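Separin (Saccharomyces cerevisiae, PDB 5U1T) cleaves the MCD1/SCC1 subunit of cohesin as a caspase-like cysteine protease at the onset of anaphase, and is held inactive by securin for most of the cell cycle. Local coordinates at residues A[742-747]-A[789-794]; A[748-753]-A[760-765]. All coordinates share one frame; numbering follows the deposited sequence.

Interaction 1. Residues A[742-747]-A[789-794]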
loop_
_atom_site.group_PDB
_atom_site.type_symbol
_atom_site.label_atom_id
_atom_site.label_comp_id
_atom_site.label_asym_id
_atom_site.label_seq_id
_atom_site.Cartn_x
_atom_site.Cartn_y
_atom_site.Cartn_z
ATOM N N ILE A 742 -1.732 4.380 8.590
ATOM C CA ILE A 742 -2.327 5.200 9.632
ATOM C C ILE A 742 -2.084 6.670 9.329
ATOM O O ILE A 742 -3.021 7.462 9.314
ATOM C CB ILE A 742 -1.780 4.861 11.020
ATOM C CG1 ILE A 742 -2.291 3.493 11.485
ATOM C CG2 ILE A 742 -2.217 5.900 12.011
ATOM C CD1 ILE A 742 -1.685 3.024 12.797
ATOM N N PHE A 743 -0.832 7.022 9.044
ATOM C CA PHE A 743 -0.470 8.405 8.716
ATOM C C PHE A 743 -1.109 8.934 7.427
ATOM O O PHE A 743 -1.366 10.120 7.311
ATOM C CB PHE A 743 1.056 8.549 8.617
ATOM C CG PHE A 743 1.744 8.559 9.946
ATOM C CD1 PHE A 743 1.284 9.369 10.971
ATOM C CD2 PHE A 743 2.833 7.742 10.182
ATOM C CE1 PHE A 743 1.909 9.366 12.219
ATOM C CE2 PHE A 743 3.460 7.725 11.427
ATOM C CZ PHE A 743 2.997 8.544 12.448
ATOM N N ASN A 744 -1.355 8.051 6.466
ATOM C CA ASN A 744 -2.020 8.421 5.229
ATOM C C ASN A 744 -3.476 8.813 5.456
ATOM O O ASN A 744 -3.958 9.785 4.877
ATOM C CB ASN A 744 -1.948 7.273 4.218
ATOM C CG ASN A 744 -0.896 7.493 3.157
ATOM O OD1 ASN A 744 -0.345 8.586 3.025
ATOM N ND2 ASN A 744 -0.611 6.456 2.380
ATOM N N GLU A 745 -4.181 8.060 6.293
ATOM C CA GLU A 745 -5.578 8.373 6.542
ATOM C C GLU A 745 -5.701 9.528 7.513
ATOM O O GLU A 745 -6.674 10.285 7.476
ATOM C CB GLU A 745 -6.325 7.156 7.060
ATOM C CG GLU A 745 -6.734 6.255 5.930
ATOM C CD GLU A 745 -8.057 6.654 5.331
ATOM O OE1 GLU A 745 -8.158 6.755 4.094
ATOM O OE2 GLU A 745 -9.008 6.844 6.099
ATOM N N SER A 746 -4.704 9.662 8.372
ATOM C CA SER A 746 -4.682 10.758 9.311
ATOM C C SER A 746 -4.530 12.098 8.583
ATOM O O SER A 746 -5.075 13.120 9.014
ATOM C CB SER A 746 -3.567 10.574 10.318
ATOM O OG SER A 746 -3.731 11.507 11.362
ATOM N N ALA A 747 -3.796 12.079 7.475
ATOM C CA ALA A 747 -3.716 13.240 6.606
ATOM C C ALA A 747 -5.110 13.602 6.070
ATOM O O ALA A 747 -5.506 14.771 6.103
ATOM C CB ALA A 747 -2.747 12.992 5.451
ATOM N N LEU A 789 2.373 0.032 -3.005
ATOM C CA LEU A 789 1.985 0.735 -4.211
ATOM C C LEU A 789 0.738 1.564 -3.945
ATOM O O LEU A 789 0.682 2.745 -4.273
ATOM C CB LEU A 789 1.746 -0.251 -5.346
ATOM C CG LEU A 789 3.027 -0.654 -6.069
ATOM C CD1 LEU A 789 2.739 -1.685 -7.151
ATOM C CD2 LEU A 789 3.705 0.579 -6.664
ATOM N N LYS A 790 -0.256 0.934 -3.333
ATOM C CA LYS A 790 -1.504 1.597 -3.003
ATOM C C LYS A 790 -1.215 2.769 -2.061
ATOM O O LYS A 790 -1.727 3.869 -2.240
ATOM C CB LYS A 790 -2.493 0.603 -2.379
ATOM C CG LYS A 790 -3.372 -0.130 -3.396
ATOM C CD LYS A 790 -4.289 0.868 -4.192
ATOM C CE LYS A 790 -5.317 0.164 -5.149
ATOM N NZ LYS A 790 -6.159 1.145 -5.949
ATOM N N SER A 791 -0.356 2.536 -1.081
ATOM C CA SER A 791 -0.045 3.546 -0.082
ATOM C C SER A 791 0.767 4.719 -0.612
ATOM O O SER A 791 0.573 5.859 -0.186
ATOM C CB SER A 791 0.699 2.910 1.084
ATOM O OG SER A 791 -0.208 2.558 2.104
ATOM N N LEU A 792 1.682 4.441 -1.528
ATOM C CA LEU A 792 2.615 5.459 -1.986
ATOM C C LEU A 792 1.954 6.377 -2.974
ATOM O O LEU A 792 2.272 7.560 -3.031
ATOM C CB LEU A 792 3.847 4.826 -2.623
ATOM C CG LEU A 792 5.000 5.764 -2.969
ATOM C CD1 LEU A 792 5.268 6.762 -1.822
ATOM C CD2 LEU A 792 6.252 4.959 -3.300
ATOM N N SER A 793 1.051 5.820 -3.774
ATOM C CA SER A 793 0.327 6.619 -4.749
ATOM C C SER A 793 -0.684 7.486 -4.014
ATOM O O SER A 793 -0.914 8.625 -4.392
ATOM C CB SER A 793 -0.358 5.736 -5.803
ATOM O OG SER A 793 -1.074 4.680 -5.193
ATOM N N PHE A 794 -1.252 6.936 -2.945
ATOM C CA PHE A 794 -2.216 7.636 -2.107
ATOM C C PHE A 794 -1.585 8.898 -1.533
ATOM O O PHE A 794 -2.177 9.977 -1.589
ATOM C CB PHE A 794 -2.710 6.722 -0.979
ATOM C CG PHE A 794 -3.636 7.395 0.013
ATOM C CD1 PHE A 794 -3.155 8.327 0.941
ATOM C CD2 PHE A 794 -4.979 7.061 0.052
ATOM C CE1 PHE A 794 -4.003 8.936 1.858
ATOM C CE2 PHE A 794 -5.836 7.656 0.975
ATOM C CZ PHE A 794 -5.346 8.596 1.877
#

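Interaction 2. Residues A[748-753]-A[760-765]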
loop_
_atom_site.group_PDB
_atom_site.type_symbol
_atom_site.label_atom_id
_atom_site.label_comp_id
_atom_site.label_asym_id
_atom_site.label_seq_id
_atom_site.Cartn_x
_atom_site.Cartn_y
_atom_site.Cartn_z
ATOM N N LYS A 748 -5.842 12.594 5.590
ATOM C CA LYS A 748 -7.171 12.769 5.018
ATOM C C LYS A 748 -8.142 13.343 6.055
ATOM O O LYS A 748 -8.913 14.260 5.758
ATOM C CB LYS A 748 -7.687 11.434 4.473
ATOM C CG LYS A 748 -8.717 11.525 3.354
ATOM C CD LYS A 748 -9.252 10.138 2.977
ATOM C CE LYS A 748 -10.170 10.192 1.758
ATOM N NZ LYS A 748 -9.395 10.358 0.502
ATOM N N LEU A 749 -8.094 12.830 7.278
ATOM C CA LEU A 749 -8.983 13.321 8.321
ATOM C C LEU A 749 -8.693 14.765 8.689
ATOM O O LEU A 749 -9.610 15.594 8.744
ATOM C CB LEU A 749 -8.883 12.469 9.578
ATOM C CG LEU A 749 -9.854 11.305 9.646
ATOM C CD1 LEU A 749 -9.819 10.730 11.011
ATOM C CD2 LEU A 749 -11.255 11.734 9.300
ATOM N N ASN A 750 -7.422 15.045 8.973
ATOM C CA ASN A 750 -6.967 16.385 9.319
ATOM C C ASN A 750 -7.369 17.424 8.275
ATOM O O ASN A 750 -7.900 18.484 8.610
ATOM C CB ASN A 750 -5.454 16.394 9.491
ATOM C CG ASN A 750 -5.033 16.198 10.927
ATOM O OD1 ASN A 750 -5.664 16.710 11.849
ATOM N ND2 ASN A 750 -3.952 15.454 11.125
ATOM N N ILE A 751 -7.133 17.103 7.007
ATOM C CA ILE A 751 -7.397 18.044 5.934
ATOM C C ILE A 751 -8.895 18.209 5.685
ATOM O O ILE A 751 -9.352 19.313 5.369
ATOM C CB ILE A 751 -6.689 17.632 4.621
ATOM C CG1 ILE A 751 -6.622 18.827 3.677
ATOM C CG2 ILE A 751 -7.360 16.439 3.949
ATOM C CD1 ILE A 751 -5.713 19.921 4.186
ATOM N N LYS A 752 -9.670 17.139 5.855
ATOM C CA LYS A 752 -11.123 17.250 5.731
ATOM C C LYS A 752 -11.644 18.103 6.899
ATOM O O LYS A 752 -12.742 18.653 6.836
ATOM C CB LYS A 752 -11.794 15.853 5.678
ATOM C CG LYS A 752 -11.634 15.133 4.295
ATOM C CD LYS A 752 -12.453 13.832 4.141
ATOM C CE LYS A 752 -12.471 13.334 2.685
ATOM N NZ LYS A 752 -13.188 12.031 2.506
ATOM N N ALA A 753 -10.827 18.251 7.938
ATOM C CA ALA A 753 -11.199 19.041 9.107
ATOM C C ALA A 753 -10.456 20.383 9.179
ATOM O O ALA A 753 -10.270 20.925 10.269
ATOM C CB ALA A 753 -10.942 18.241 10.373
ATOM N N VAL A 760 -0.246 17.980 6.178
ATOM C CA VAL A 760 0.965 17.968 5.359
ATOM C C VAL A 760 2.047 17.166 6.068
ATOM O O VAL A 760 2.728 16.364 5.442
ATOM C CB VAL A 760 1.495 19.393 5.056
ATOM C CG1 VAL A 760 2.893 19.331 4.460
ATOM C CG2 VAL A 760 0.567 20.105 4.111
ATOM N N ILE A 761 2.188 17.377 7.373
ATOM C CA ILE A 761 3.210 16.686 8.150
ATOM C C ILE A 761 2.980 15.176 8.164
ATOM O O ILE A 761 3.917 14.408 7.941
ATOM C CB ILE A 761 3.266 17.206 9.581
ATOM C CG1 ILE A 761 3.656 18.683 9.558
ATOM C CG2 ILE A 761 4.251 16.391 10.408
ATOM C CD1 ILE A 761 3.792 19.312 10.922
ATOM N N ASP A 762 1.737 14.764 8.407
ATOM C CA ASP A 762 1.364 13.356 8.399
ATOM C C ASP A 762 1.797 12.690 7.105
ATOM O O ASP A 762 2.609 11.757 7.117
ATOM C CB ASP A 762 -0.139 13.191 8.589
ATOM C CG ASP A 762 -0.567 13.413 10.021
ATOM O OD1 ASP A 762 0.307 13.545 10.909
ATOM O OD2 ASP A 762 -1.791 13.448 10.268
ATOM N N CYS A 763 1.237 13.177 6.004
ATOM C CA CYS A 763 1.627 12.788 4.653
ATOM C C CYS A 763 3.120 12.586 4.464
ATOM O O CYS A 763 3.540 11.660 3.782
ATOM C CB CYS A 763 1.166 13.851 3.656
ATOM S SG CYS A 763 -0.255 13.375 2.729
ATOM N N ARG A 764 3.917 13.467 5.053
ATOM C CA ARG A 764 5.361 13.417 4.867
ATOM C C ARG A 764 5.996 12.310 5.711
ATOM O O ARG A 764 7.009 11.742 5.323
ATOM C CB ARG A 764 5.985 14.776 5.191
ATOM C CG ARG A 764 5.517 15.911 4.257
ATOM C CD ARG A 764 6.241 15.911 2.918
ATOM N NE ARG A 764 7.680 15.909 3.142
ATOM C CZ ARG A 764 8.442 14.824 3.044
ATOM N NH1 ARG A 764 9.744 14.910 3.297
ATOM N NH2 ARG A 764 7.907 13.652 2.698
ATOM N N LYS A 765 5.399 12.009 6.860
ATOM C CA LYS A 765 5.827 10.869 7.648
ATOM C C LYS A 765 5.556 9.585 6.874
ATOM O O LYS A 765 6.388 8.678 6.841
ATOM C CB LYS A 765 5.107 10.826 8.985
ATOM C CG LYS A 765 5.419 11.958 9.898
ATOM C CD LYS A 765 4.588 11.832 11.153
ATOM C CE LYS A 765 4.786 13.031 12.050
ATOM N NZ LYS A 765 3.862 12.995 13.205
#

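Interaction 1. Residues A[742-747]-A[789-794]
Helix-to-helix packing in the large helical region of separase joins N744, on helix 729-752, to S791 and F794, on helix 782-805, the second helix after it. The two segments run in the same general direction, inclined at 34°, their axes 10.4 Å apart at closest. N744 serves as a polar bridge: its ND2 donates to the backbone O of S791 at 2.9 Å, with an N-H...O angle of 143°. The acceptor lies close to the amide plane, which probably helps fix the amide's rotation. F794 supplies the ring against which the N744 amide lies. Its CG stands anti to the backbone N, which carries the ring out toward helix 729-752. Amide and ring pass alongside one another, pointing opposite ways, their planes 40° apart, N744 CG 3.3 Å from F794 CD1. Were N744 an alanine, the S791 carbonyl would probably lose its side-chain donor and a gap would open beside the F794 ring. A766 of helix 756-775 also touches N744, placing it where three helices meet. E745 approaches the ring obliquely, its OE1 4.0 Å from F794 CE2, while the backbone O of N744 meets the ring edge 3.1 Å from F794 CE1.

Interaction 2. Residues A[748-753]-A[760-765]
D762 reaches from helix 756-775 to N750 on helix 729-752, linking the two arms of a helical hairpin; A753 is where the first helix loses its helical backbone, and the second begins only a few residues later. The CA atoms of N750 and D762 lie 8.9 Å apart, a gap that two short polar side chains can span. Segment 760-765 starts with V760, whose CB leaves the backbone away from segment 748-753. V760 packs on I802 of helix 782-805, against which I751 of the first arm also lies, so that beta-branched residues from both arms share one apolar neighbour. D762, two residues on, points toward the first arm. Its CG is anti to the carbonyl carbon and beside the backbone N (chi1 -76°), and this rotation presents OD2 to the N750 amide. N750 ND2 donates to D762 OD2 at 3.1 Å, but the N-H...O angle of 130° makes the bond weak. The two side chains meet nearly perpendicular, with amide and carboxylate planes 35° apart. The stronger partner of OD2 is S746 OG, one turn earlier on helix 729-752. At the other end of the N750 amide, OD1 accepts from N755 ND2, tying the same side chain to the hairpin turn. Next come C763, whose small thiol suits the close approach of Q798 and L799 on helix 782-805, and R764, which makes a cation-pi contact with Y1095 and hydrogen-bonds through NE to the backbone of another protein chain. Asparagine fits position 750 because it can donate to one arm and accept from the turn at once. The buried carboxylate of D762 thus meets donors from two successive turns of the facing helix, which would probably help stabilise its negative charge in the interior.

Both contacts use helix 729-752: interaction 1 ties it to helix 782-805, and interaction 2, nested within the loop that interaction 1 closes, ties it to helix 756-775. Interaction 1 is partly buried and broader, burying 198 Å², and combines packing of an amide on an aromatic ring with a side-chain bond to a helix carbonyl. Interaction 2 is buried yet covers just 55 Å², and its chemistry is entirely polar, an amide meeting a carboxylate. Their centres lie about 10 Å apart, and the two also touch directly: S746 OG probably hydrogen-bonds to D762 OD2 at 3.0 Å, and A747 CB packs 3.7 Å from C763 SG. Together they tie helix 729-752 to the two helices that follow it.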